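Local coordinates for protein uncharacterized peptidase Lmo0363 (Listeria monocytogenes, PDB 3L4E) that is an uncharacterised member of peptidase family S51 and probably acts as a serine-type peptidase that hydrolyses peptide bonds, at residues L5-S10 against A121-T126; E20-L25 against G113-G118; K28-I33 against K51-L56. All blocks are in the same frame, centred on the assembly; numbering follows the deposited sequence.

Overall arrangement
All three contacts cover parts of one mixed beta sheet, in which strand 115-119 lies between strands 82-85 and 4-8. Interaction 1, between 5-10 and 121-126, sits close to the centre of the chain. Interaction 2 lies about 13 Å from it and interaction 3 about 16 Å, centre to centre, with about 11 Å between those two. Along the chain 5-10, 20-25, 28-33 and 51-56 come first; 113-118 and 121-126 follow later, so that interaction 3 is enclosed by interaction 2 and both by interaction 1. Tyr116 and Gly122 hydrogen-bond between interactions 1 and 2, linking sheet packing to the probable nucleophile region around Ser120.

Interaction 1 of 3, residues L5-S10 against A121-T126; sequences LFLTSS and AGAVIT
Leu7 and Ala123 bring the two backbones to 5.4 Å, CA to CA, where strand 4-8 passes the short helix 121-124. No hydrogen bond joins the segments, which meet by side-chain packing, mostly apolar, on Ala123 and Thr126. Leu7 and Ala123 both direct their CB toward the partner, and these two carbons meet at 4.0 Å. Further out, Leu7 divides over Thr126: its CD1 lies 3.7 Å from Thr126 OG1, and its other methyl, CD2, is 3.9 Å from Thr126 CG2. The two side chains pass alongside each other in opposite directions. Leu7 can reach past Ala123 because its CG lies anti to the carbonyl carbon (chi1 -51°). Thr126 OG1, set between the backbone N and the carbonyl carbon (chi1 67°), donates to Ala123 O at 2.7 Å, in the carbonyl plane with a C=O...OG1 angle of 156°. The same oxygen also accepts from Thr126 N; two donors of Thr126 thus grip Ala123 O, and the OG1 bond holds the side-chain rotation that puts CG2 before the leucine. On the strand side, Thr8 turns its CB away, and its OG1 accepts from Ser10 N at 3.0 Å in an ST turn that shapes the chain as it leaves the strand. Gly122 belongs to a GxSxG pattern, consistent with a nucleophile elbow around Ser120, which is assigned by similarity to the charge relay system together with His161. Beyond the strand, Ser9 O hydrogen-bonds Ser120 OG and Ser9 OG meets His161 N, so the end of segment 5-10 borders the presumed active site. Strand 4-8 is flanked in the sheet by 115-119 and 191-196, while Val124 and Ile125 reach Thr90 of helix 90-100.

Interaction 2 of 3, residues E20-L25 against G113-G118; sequences EFESNL and GKLYIG
The Phe21 ring is met at its edge, in the ring plane, by the CD1 methyl of Leu115; Phe21 CE2 and Leu115 CD1 are 3.4 Å apart. Arg196 makes a cation-pi contact with the same ring, and Phe194 meets it with the two planes at about 50°. This is helix-on-sheet packing in an alpha/beta fold: the end of helix 15-21 packs on strand 115-119 at Leu115, and the nearest CA atoms, those of Glu22 and Leu115, are still 9.1 Å apart. Side chains alone bridge that gap, without a hydrogen bond between the segments. Leu115 spreads its two methyls between neighbouring residues, CD1 to the phenyl edge and CD2 to the flank of Glu22. Its CG stands opposite the backbone N (chi1 172°), which carries the fork out toward the helix. Glu22, the first residue beyond the helix, bends at chi2 (79°), laying its aliphatic part and carboxylate beside the leucine. The carboxylate has its main partner in Arg196, a salt bridge through OE1 to NH2; Phe21 O also accepts from NH2. Phe18 of the helix and Phe82 of the adjoining strand add to the packing around Leu115, whose CD2 lies 4.2 Å from Glu22 OE1.

Interaction 3 of 3, residues K28-I33 against K51-L56; sequences KTVTFI and KALESL
Leu53 CD1 packs against Phe32 and Val30, tying helix 44-55 to strand 29-33 within a beta-alpha-beta unit that continues into strand 59-62. The close part of the contact is this one methyl. It lies 3.7 Å from Phe32 CD1 and 3.9 Å from Phe32 CE1, approaching the phenyl ring obliquely. Val30 makes the looser touch, its CG1 standing 4.3 Å from the same Leu53 CD1. Alternate strand residues therefore share one leucine branch, and the segments are held by apolar contact without hydrogen bonds between them. The nearest CA atoms, of Val30 and Leu53, remain 8.6 Å apart, so the side chains have to span the distance. Phe32 does so with its CG trans to the backbone N (chi1 -178°), directing the ring to the helix. All three residues are buried. Tyr84 of strand 82-85 meets the Phe32 ring and also touches Val30 and Leu53, while Val60 of strand 59-62 reaches both Phe32 and Leu53; the leucine thus sits over three neighbouring parallel strands.

Solvent lies on the other side of the helix, where Lys51, Glu54 and Ser55 are exposed and make no contact with strand 29-33. Within 51-56 the backbone bonds are Ser55 N to Lys51 O at 2.9 Å and Leu56 N to Leu53 O at 3.0 Å. The Ser55 hydroxyl turns back along the helix, OG donating to Ala52 O at 2.7 Å with a C=O...OG angle of 127° and lying 19° from the carbonyl plane.

Interaction 1 of 3, residues L5-S10 against A121-T126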
loop_
_atom_site.group_PDB
_atom_site.type_symbol
_atom_site.label_atom_id
_atom_site.label_comp_id
_atom_site.label_asym_id
_atom_site.label_seq_id
_atom_site.Cartn_x
_atom_site.Cartn_y
_atom_site.Cartn_z
ATOM N N LEU A 5 0.848 10.083 -3.275
ATOM C CA LEU A 5 0.998 8.648 -3.090
ATOM C C LEU A 5 2.373 8.204 -3.541
ATOM O O LEU A 5 2.894 8.705 -4.539
ATOM C CB LEU A 5 -0.040 7.880 -3.912
ATOM C CG LEU A 5 -1.467 8.421 -4.023
ATOM C CD1 LEU A 5 -2.279 7.559 -4.994
ATOM C CD2 LEU A 5 -2.126 8.478 -2.662
ATOM N N PHE A 6 2.944 7.250 -2.814
ATOM C CA PHE A 6 4.180 6.590 -3.220
ATOM C C PHE A 6 3.869 5.104 -3.248
ATOM O O PHE A 6 3.586 4.524 -2.202
ATOM C CB PHE A 6 5.271 6.897 -2.192
ATOM C CG PHE A 6 6.600 6.257 -2.480
ATOM C CD1 PHE A 6 7.563 6.933 -3.226
ATOM C CD2 PHE A 6 6.903 4.993 -1.992
ATOM C CE1 PHE A 6 8.804 6.364 -3.475
ATOM C CE2 PHE A 6 8.149 4.411 -2.245
ATOM C CZ PHE A 6 9.095 5.098 -2.986
ATOM N N LEU A 7 3.878 4.499 -4.438
ATOM C CA LEU A 7 3.511 3.089 -4.577
ATOM C C LEU A 7 4.737 2.243 -4.905
ATOM O O LEU A 7 5.576 2.640 -5.709
ATOM C CB LEU A 7 2.425 2.909 -5.649
ATOM C CG LEU A 7 1.200 3.815 -5.508
ATOM C CD1 LEU A 7 0.155 3.537 -6.611
ATOM C CD2 LEU A 7 0.582 3.645 -4.127
ATOM N N THR A 8 4.834 1.072 -4.288
ATOM C CA THR A 8 6.027 0.248 -4.404
ATOM C C THR A 8 5.656 -1.234 -4.309
ATOM O O THR A 8 4.599 -1.571 -3.778
ATOM C CB THR A 8 7.053 0.639 -3.289
ATOM O OG1 THR A 8 8.184 -0.239 -3.324
ATOM C CG2 THR A 8 6.417 0.555 -1.913
ATOM N N SER A 9 6.516 -2.109 -4.829
ATOM C CA SER A 9 6.377 -3.555 -4.635
ATOM C C SER A 9 7.063 -3.993 -3.350
ATOM O O SER A 9 6.716 -5.017 -2.758
ATOM C CB SER A 9 7.019 -4.325 -5.792
ATOM O OG SER A 9 6.494 -3.951 -7.045
ATOM N N SER A 10 8.058 -3.214 -2.935
ATOM C CA SER A 10 8.965 -3.615 -1.871
ATOM C C SER A 10 9.653 -2.375 -1.334
ATOM O O SER A 10 10.634 -1.910 -1.909
ATOM C CB SER A 10 10.000 -4.602 -2.421
ATOM O OG SER A 10 10.993 -4.920 -1.458
ATOM N N ALA A 121 0.228 -5.163 -1.706
ATOM C CA ALA A 121 -1.205 -5.089 -1.363
ATOM C C ALA A 121 -1.659 -3.640 -1.110
ATOM O O ALA A 121 -2.760 -3.235 -1.513
ATOM C CB ALA A 121 -1.516 -5.951 -0.140
ATOM N N GLY A 122 -0.814 -2.858 -0.444
ATOM C CA GLY A 122 -1.154 -1.477 -0.132
ATOM C C GLY A 122 -1.179 -0.586 -1.363
ATOM O O GLY A 122 -1.852 0.450 -1.377
ATOM N N ALA A 123 -0.442 -0.981 -2.399
ATOM C CA ALA A 123 -0.550 -0.322 -3.706
ATOM C C ALA A 123 -1.758 -0.828 -4.491
ATOM O O ALA A 123 -2.451 -0.052 -5.155
ATOM C CB ALA A 123 0.721 -0.535 -4.529
ATOM N N VAL A 124 -2.003 -2.133 -4.434
ATOM C CA VAL A 124 -3.097 -2.707 -5.201
ATOM C C VAL A 124 -4.439 -2.073 -4.806
ATOM O O VAL A 124 -5.287 -1.825 -5.674
ATOM C CB VAL A 124 -3.132 -4.252 -5.075
ATOM C CG1 VAL A 124 -4.383 -4.838 -5.731
ATOM C CG2 VAL A 124 -1.881 -4.860 -5.687
ATOM N N ILE A 125 -4.641 -1.797 -3.514
ATOM C CA ILE A 125 -5.934 -1.227 -3.092
ATOM C C ILE A 125 -6.185 0.216 -3.557
ATOM O O ILE A 125 -7.292 0.736 -3.379
ATOM C CB ILE A 125 -6.195 -1.334 -1.555
ATOM C CG1 ILE A 125 -5.164 -0.530 -0.765
ATOM C CG2 ILE A 125 -6.227 -2.783 -1.102
ATOM C CD1 ILE A 125 -5.566 -0.345 0.694
ATOM N N THR A 126 -5.186 0.863 -4.157
ATOM C CA THR A 126 -5.415 2.190 -4.741
ATOM C C THR A 126 -6.173 2.109 -6.070
ATOM O O THR A 126 -6.699 3.110 -6.545
ATOM C CB THR A 126 -4.112 2.989 -4.973
ATOM O OG1 THR A 126 -3.322 2.350 -5.985
ATOM C CG2 THR A 126 -3.303 3.120 -3.693
#

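Interaction 2 of 3, residues E20-L25 against G113-G118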
loop_
_atom_site.group_PDB
_atom_site.type_symbol
_atom_site.label_atom_id
_atom_site.label_comp_id
_atom_site.label_asym_id
_atom_site.label_seq_id
_atom_site.Cartn_x
_atom_site.Cartn_y
_atom_site.Cartn_z
ATOM N N GLU A 20 14.037 10.674 -2.339
ATOM C CA GLU A 20 13.914 11.598 -3.464
ATOM C C GLU A 20 12.505 12.192 -3.511
ATOM O O GLU A 20 12.329 13.373 -3.760
ATOM C CB GLU A 20 14.236 10.891 -4.790
ATOM C CG GLU A 20 14.048 11.756 -6.020
ATOM C CD GLU A 20 14.259 10.987 -7.314
ATOM O OE1 GLU A 20 14.951 9.946 -7.286
ATOM O OE2 GLU A 20 13.739 11.429 -8.359
ATOM N N PHE A 21 11.502 11.359 -3.261
ATOM C CA PHE A 21 10.102 11.785 -3.321
ATOM C C PHE A 21 9.738 12.809 -2.231
ATOM O O PHE A 21 9.077 13.820 -2.510
ATOM C CB PHE A 21 9.203 10.545 -3.225
ATOM C CG PHE A 21 7.732 10.823 -3.379
ATOM C CD1 PHE A 21 7.220 11.294 -4.577
ATOM C CD2 PHE A 21 6.855 10.567 -2.336
ATOM C CE1 PHE A 21 5.859 11.531 -4.725
ATOM C CE2 PHE A 21 5.487 10.801 -2.474
ATOM C CZ PHE A 21 4.989 11.284 -3.670
ATOM N N GLU A 22 10.187 12.553 -0.999
ATOM C CA GLU A 22 9.783 13.349 0.162
ATOM C C GLU A 22 10.964 13.805 1.044
ATOM O O GLU A 22 11.745 12.977 1.492
ATOM C CB GLU A 22 8.807 12.519 0.999
ATOM C CG GLU A 22 8.268 13.203 2.246
ATOM C CD GLU A 22 7.158 14.190 1.956
ATOM O OE1 GLU A 22 6.664 14.233 0.809
ATOM O OE2 GLU A 22 6.767 14.919 2.888
ATOM N N SER A 23 11.063 15.112 1.310
ATOM C CA SER A 23 12.163 15.672 2.112
ATOM C C SER A 23 11.838 15.902 3.592
ATOM O O SER A 23 10.695 15.750 4.020
ATOM C CB SER A 23 12.652 16.990 1.508
ATOM O OG SER A 23 13.341 16.752 0.301
ATOM N N ASN A 24 12.865 16.289 4.353
ATOM C CA ASN A 24 12.741 16.637 5.774
ATOM C C ASN A 24 11.928 15.643 6.591
ATOM O O ASN A 24 10.973 16.002 7.282
ATOM C CB ASN A 24 12.183 18.049 5.942
ATOM C CG ASN A 24 13.035 19.094 5.252
ATOM O OD1 ASN A 24 12.560 19.811 4.374
ATOM N ND2 ASN A 24 14.307 19.179 5.640
ATOM N N LEU A 25 12.346 14.389 6.524
ATOM C CA LEU A 25 11.631 13.307 7.168
ATOM C C LEU A 25 11.842 13.218 8.673
ATOM O O LEU A 25 10.979 12.708 9.380
ATOM C CB LEU A 25 12.038 11.984 6.532
ATOM C CG LEU A 25 11.692 11.838 5.053
ATOM C CD1 LEU A 25 12.369 10.592 4.510
ATOM C CD2 LEU A 25 10.180 11.783 4.861
ATOM N N GLY A 113 -4.229 16.117 1.964
ATOM C CA GLY A 113 -2.813 16.293 1.679
ATOM C C GLY A 113 -1.868 15.276 2.305
ATOM O O GLY A 113 -0.657 15.349 2.104
ATOM N N LYS A 114 -2.405 14.323 3.058
ATOM C CA LYS A 114 -1.553 13.345 3.736
ATOM C C LYS A 114 -0.912 12.364 2.760
ATOM O O LYS A 114 -1.574 11.857 1.862
ATOM C CB LYS A 114 -2.365 12.580 4.775
ATOM C CG LYS A 114 -1.538 11.854 5.809
ATOM C CD LYS A 114 -2.252 11.879 7.157
ATOM C CE LYS A 114 -2.346 13.296 7.689
ATOM N NZ LYS A 114 -3.027 13.359 9.012
ATOM N N LEU A 115 0.384 12.114 2.935
ATOM C CA LEU A 115 1.118 11.173 2.093
ATOM C C LEU A 115 0.749 9.728 2.407
ATOM O O LEU A 115 0.818 9.297 3.561
ATOM C CB LEU A 115 2.625 11.369 2.267
ATOM C CG LEU A 115 3.535 10.340 1.591
ATOM C CD1 LEU A 115 3.332 10.344 0.084
ATOM C CD2 LEU A 115 4.999 10.594 1.940
ATOM N N TYR A 116 0.378 8.987 1.365
ATOM C CA TYR A 116 0.059 7.566 1.454
ATOM C C TYR A 116 1.160 6.739 0.798
ATOM O O TYR A 116 1.489 6.951 -0.379
ATOM C CB TYR A 116 -1.287 7.292 0.771
ATOM C CG TYR A 116 -1.704 5.834 0.758
ATOM C CD1 TYR A 116 -2.473 5.297 1.790
ATOM C CD2 TYR A 116 -1.339 4.994 -0.292
ATOM C CE1 TYR A 116 -2.852 3.969 1.786
ATOM C CE2 TYR A 116 -1.718 3.653 -0.307
ATOM C CZ TYR A 116 -2.486 3.152 0.736
ATOM O OH TYR A 116 -2.871 1.831 0.759
ATOM N N ILE A 117 1.737 5.817 1.564
ATOM C CA ILE A 117 2.752 4.905 1.049
ATOM C C ILE A 117 2.131 3.519 0.984
ATOM O O ILE A 117 1.697 2.974 2.005
ATOM C CB ILE A 117 3.991 4.852 1.952
ATOM C CG1 ILE A 117 4.592 6.251 2.146
ATOM C CG2 ILE A 117 5.022 3.858 1.385
ATOM C CD1 ILE A 117 5.535 6.327 3.344
ATOM N N GLY A 118 2.044 2.965 -0.220
ATOM C CA GLY A 118 1.416 1.666 -0.392
ATOM C C GLY A 118 2.360 0.629 -0.952
ATOM O O GLY A 118 2.871 0.797 -2.064
#

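Interaction 3 of 3, residues K28-I33 against K51-L56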
loop_
_atom_site.group_PDB
_atom_site.type_symbol
_atom_site.label_atom_id
_atom_site.label_comp_id
_atom_site.label_asym_id
_atom_site.label_seq_id
_atom_site.Cartn_x
_atom_site.Cartn_y
_atom_site.Cartn_z
ATOM N N LYS A 28 9.144 13.145 11.675
ATOM C CA LYS A 28 7.772 13.004 11.206
ATOM C C LYS A 28 7.249 11.634 11.588
ATOM O O LYS A 28 8.027 10.707 11.794
ATOM C CB LYS A 28 7.668 13.255 9.702
ATOM C CG LYS A 28 8.015 14.684 9.326
ATOM C CD LYS A 28 7.516 15.045 7.944
ATOM C CE LYS A 28 7.504 16.547 7.748
ATOM N NZ LYS A 28 6.823 16.918 6.477
ATOM N N THR A 29 5.928 11.514 11.686
ATOM C CA THR A 29 5.304 10.306 12.204
ATOM C C THR A 29 4.538 9.544 11.132
ATOM O O THR A 29 3.987 10.138 10.207
ATOM C CB THR A 29 4.331 10.648 13.330
ATOM O OG1 THR A 29 3.425 11.662 12.872
ATOM C CG2 THR A 29 5.092 11.171 14.535
ATOM N N VAL A 30 4.498 8.225 11.276
ATOM C CA VAL A 30 3.871 7.359 10.282
ATOM C C VAL A 30 2.852 6.445 10.954
ATOM O O VAL A 30 3.186 5.767 11.918
ATOM C CB VAL A 30 4.935 6.469 9.598
ATOM C CG1 VAL A 30 4.306 5.539 8.559
ATOM C CG2 VAL A 30 6.019 7.324 8.971
ATOM N N THR A 31 1.618 6.437 10.451
ATOM C CA THR A 31 0.656 5.399 10.799
ATOM C C THR A 31 0.992 4.191 9.934
ATOM O O THR A 31 0.824 4.231 8.713
ATOM C CB THR A 31 -0.801 5.833 10.525
ATOM O OG1 THR A 31 -1.128 6.953 11.350
ATOM C CG2 THR A 31 -1.761 4.703 10.843
ATOM N N PHE A 32 1.472 3.131 10.578
ATOM C CA PHE A 32 2.024 1.952 9.908
ATOM C C PHE A 32 1.009 0.824 10.049
ATOM O O PHE A 32 0.760 0.351 11.157
ATOM C CB PHE A 32 3.353 1.604 10.606
ATOM C CG PHE A 32 4.103 0.441 10.026
ATOM C CD1 PHE A 32 4.989 0.626 8.976
ATOM C CD2 PHE A 32 3.985 -0.830 10.587
ATOM C CE1 PHE A 32 5.728 -0.448 8.463
ATOM C CE2 PHE A 32 4.706 -1.906 10.075
ATOM C CZ PHE A 32 5.582 -1.714 9.013
ATOM N N ILE A 33 0.415 0.420 8.924
ATOM C CA ILE A 33 -0.673 -0.561 8.909
ATOM C C ILE A 33 -0.204 -1.898 8.326
ATOM O O ILE A 33 -0.015 -2.014 7.120
ATOM C CB ILE A 33 -1.871 -0.028 8.094
ATOM C CG1 ILE A 33 -2.402 1.269 8.722
ATOM C CG2 ILE A 33 -2.972 -1.091 7.993
ATOM C CD1 ILE A 33 -3.375 2.020 7.826
ATOM N N LYS A 51 11.932 -0.993 9.740
ATOM C CA LYS A 51 13.296 -0.584 10.050
ATOM C C LYS A 51 13.819 0.434 9.037
ATOM O O LYS A 51 14.599 1.330 9.387
ATOM C CB LYS A 51 14.202 -1.808 10.121
ATOM C CG LYS A 51 13.913 -2.712 11.307
ATOM C CD LYS A 51 14.628 -4.053 11.152
ATOM C CE LYS A 51 14.302 -5.008 12.295
ATOM N NZ LYS A 51 14.895 -6.363 12.070
ATOM N N ALA A 52 13.385 0.314 7.783
ATOM C CA ALA A 52 13.796 1.275 6.759
ATOM C C ALA A 52 13.243 2.656 7.083
ATOM O O ALA A 52 13.968 3.655 7.013
ATOM C CB ALA A 52 13.354 0.823 5.363
ATOM N N LEU A 53 11.959 2.713 7.436
ATOM C CA LEU A 53 11.353 3.976 7.852
ATOM C C LEU A 53 12.129 4.569 9.033
ATOM O O LEU A 53 12.452 5.763 9.045
ATOM C CB LEU A 53 9.884 3.784 8.226
ATOM C CG LEU A 53 8.917 3.414 7.091
ATOM C CD1 LEU A 53 7.591 2.922 7.675
ATOM C CD2 LEU A 53 8.678 4.576 6.122
ATOM N N GLU A 54 12.431 3.733 10.024
ATOM C CA GLU A 54 13.118 4.205 11.223
ATOM C C GLU A 54 14.519 4.718 10.898
ATOM O O GLU A 54 15.002 5.664 11.524
ATOM C CB GLU A 54 13.144 3.113 12.294
ATOM C CG GLU A 54 11.771 2.889 12.928
ATOM C CD GLU A 54 11.698 1.664 13.805
ATOM O OE1 GLU A 54 12.652 0.865 13.790
ATOM O OE2 GLU A 54 10.677 1.498 14.505
ATOM N N SER A 55 15.155 4.115 9.900
ATOM C CA SER A 55 16.496 4.548 9.497
ATOM C C SER A 55 16.474 5.932 8.861
ATOM O O SER A 55 17.524 6.557 8.702
ATOM C CB SER A 55 17.136 3.553 8.530
ATOM O OG SER A 55 16.643 3.745 7.206
ATOM N N LEU A 56 15.284 6.408 8.494
ATOM C CA LEU A 56 15.136 7.725 7.880
ATOM C C LEU A 56 14.798 8.779 8.928
ATOM O O LEU A 56 14.629 9.959 8.613
ATOM C CB LEU A 56 14.030 7.695 6.821
ATOM C CG LEU A 56 14.241 6.735 5.655
ATOM C CD1 LEU A 56 13.061 6.870 4.703
ATOM C CD2 LEU A 56 15.576 7.008 4.959
#